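Local coordinates for protein packaging enzyme P4 (Pseudomonas phage phi6, PDB 4BLO) that probably hydrolyses nucleoside triphosphates as a hexameric RecA-like motor that drives RNA into the viral capsid during genome packaging, at residues E115-G120 and D224-M229. Sequence-based numbering, arbitrary orientation.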
loop_
_atom_site.group_PDB
_atom_site.type_symbol
_atom_site.label_atom_id
_atom_site.label_comp_id
_atom_site.label_asym_id
_atom_site.label_seq_id
_atom_site.Cartn_x
_atom_site.Cartn_y
_atom_site.Cartn_z
ATOM N N GLU L 115 -3.278 8.254 -43.843
ATOM C CA GLU L 115 -3.655 9.367 -44.715
ATOM C C GLU L 115 -4.688 10.284 -44.079
ATOM O O GLU L 115 -5.743 9.829 -43.625
ATOM C CB GLU L 115 -4.181 8.871 -46.075
ATOM C CG GLU L 115 -3.136 8.870 -47.180
ATOM C CD GLU L 115 -2.660 10.202 -47.735
ATOM O OE1 GLU L 115 -3.235 11.255 -47.375
ATOM O OE2 GLU L 115 -1.712 10.183 -48.553
ATOM N N GLY L 116 -4.351 11.572 -44.074
ATOM C CA GLY L 116 -5.188 12.653 -43.569
ATOM C C GLY L 116 -5.325 12.708 -42.071
ATOM O O GLY L 116 -6.221 13.385 -41.573
ATOM N N ILE L 117 -4.419 12.027 -41.348
ATOM C CA ILE L 117 -4.423 11.942 -39.888
ATOM C C ILE L 117 -4.163 13.327 -39.246
ATOM O O ILE L 117 -3.400 14.142 -39.781
ATOM C CB ILE L 117 -3.426 10.840 -39.363
ATOM C CG1 ILE L 117 -3.722 10.460 -37.877
ATOM C CG2 ILE L 117 -1.946 11.197 -39.621
ATOM C CD1 ILE L 117 -3.045 9.252 -37.309
ATOM N N TYR L 118 -4.801 13.564 -38.086
ATOM C CA TYR L 118 -4.614 14.794 -37.326
ATOM C C TYR L 118 -3.301 14.713 -36.563
ATOM O O TYR L 118 -2.762 13.619 -36.389
ATOM C CB TYR L 118 -5.802 15.065 -36.367
ATOM C CG TYR L 118 -7.107 15.414 -37.057
ATOM C CD1 TYR L 118 -7.138 16.292 -38.141
ATOM C CD2 TYR L 118 -8.321 14.933 -36.578
ATOM C CE1 TYR L 118 -8.333 16.619 -38.774
ATOM C CE2 TYR L 118 -9.530 15.275 -37.191
ATOM C CZ TYR L 118 -9.531 16.112 -38.292
ATOM O OH TYR L 118 -10.717 16.435 -38.910
ATOM N N SER L 119 -2.756 15.861 -36.152
ATOM C CA SER L 119 -1.536 15.883 -35.349
ATOM C C SER L 119 -1.866 15.358 -33.952
ATOM O O SER L 119 -2.959 15.612 -33.435
ATOM C CB SER L 119 -0.962 17.293 -35.283
ATOM O OG SER L 119 -0.640 17.763 -36.580
ATOM N N GLY L 120 -0.953 14.575 -33.393
ATOM C CA GLY L 120 -1.121 13.963 -32.080
ATOM C C GLY L 120 -0.236 12.753 -31.908
ATOM O O GLY L 120 0.843 12.677 -32.506
ATOM N N ASP L 224 1.805 20.504 -33.921
ATOM C CA ASP L 224 1.630 19.921 -35.260
ATOM C C ASP L 224 2.530 18.700 -35.527
ATOM O O ASP L 224 2.985 18.503 -36.664
ATOM C CB ASP L 224 1.844 20.981 -36.357
ATOM C CG ASP L 224 1.017 22.245 -36.245
ATOM O OD1 ASP L 224 -0.132 22.168 -35.731
ATOM O OD2 ASP L 224 1.483 23.299 -36.734
ATOM N N CYS L 225 2.760 17.873 -34.482
ATOM C CA CYS L 225 3.585 16.657 -34.548
ATOM C C CYS L 225 2.725 15.436 -34.850
ATOM O O CYS L 225 1.589 15.333 -34.370
ATOM C CB CYS L 225 4.356 16.441 -33.248
ATOM S SG CYS L 225 5.395 17.830 -32.734
ATOM N N SER L 226 3.304 14.483 -35.580
ATOM C CA SER L 226 2.731 13.173 -35.859
ATOM C C SER L 226 3.744 12.131 -35.351
ATOM O O SER L 226 4.740 11.842 -36.024
ATOM C CB SER L 226 2.416 13.007 -37.339
ATOM O OG SER L 226 1.693 11.804 -37.544
ATOM N N VAL L 227 3.520 11.638 -34.123
ATOM C CA VAL L 227 4.394 10.689 -33.448
ATOM C C VAL L 227 3.694 9.328 -33.261
ATOM O O VAL L 227 2.508 9.269 -32.964
ATOM C CB VAL L 227 4.884 11.285 -32.087
ATOM C CG1 VAL L 227 5.790 10.313 -31.315
ATOM C CG2 VAL L 227 5.580 12.636 -32.281
ATOM N N VAL L 228 4.458 8.242 -33.442
ATOM C CA VAL L 228 4.054 6.856 -33.199
ATOM C C VAL L 228 4.874 6.344 -32.007
ATOM O O VAL L 228 6.094 6.267 -32.099
ATOM C CB VAL L 228 4.218 5.938 -34.454
ATOM C CG1 VAL L 228 4.107 4.443 -34.088
ATOM C CG2 VAL L 228 3.214 6.315 -35.539
ATOM N N MET L 229 4.217 6.003 -30.908
ATOM C CA MET L 229 4.889 5.460 -29.716
ATOM C C MET L 229 4.522 4.004 -29.536
ATOM O O MET L 229 3.329 3.686 -29.547
ATOM C CB MET L 229 4.523 6.248 -28.440
ATOM C CG MET L 229 4.952 7.690 -28.478
ATOM S SD MET L 229 5.039 8.427 -26.833
ATOM C CE MET L 229 3.364 8.273 -26.309
#
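The side chain of S119 lies against the backbone of D224 and C225, its OG 3.4 Å from D224 CA and its CB 3.3 Å from C225 O. OG sits beside its own backbone N, anti to the carbonyl carbon (chi1 -60°); this buried hydroxyl hydrogen-bonds with V108 O and H110 NE2, in and just before strand 109-110, while its flank meets the start of 224-229. D224 points away from 115-120 at CB, and its carboxylate forms salt bridges with R105 and R12; of its side chain, D224 CB comes nearest, 4.1 Å from S119 OG. Further down the contact, I117 CG2 lies 4.2 Å from S226 OG, a hydroxyl that is itself hydrogen-bonded with W112 O. Both backbone polar groups of G120 join the segments: G120 N donates to C225 O at 2.8 Å, with a bent N-H...O angle of 139°, and G120 O accepts from V227 N at 3.3 Å in a nearly straight bond. Together the two bonds bracket S226 and set G120 opposite it in a parallel bridge, with a CA-CA distance of 5.5 Å. The touching parts run 87° apart, nearly perpendicular, and pair at G120, where 115-120 enters strand 120-126. V227 carries the pairing onward to T122, while F220 of helix 208-222 packs on C225 and V227. This is the beginning of the parallel pairing between strands 120-126 and 226-231 in the central sheet of a RecA-like P-loop ATPase, where the first of these strands leads into the ADP-binding loop.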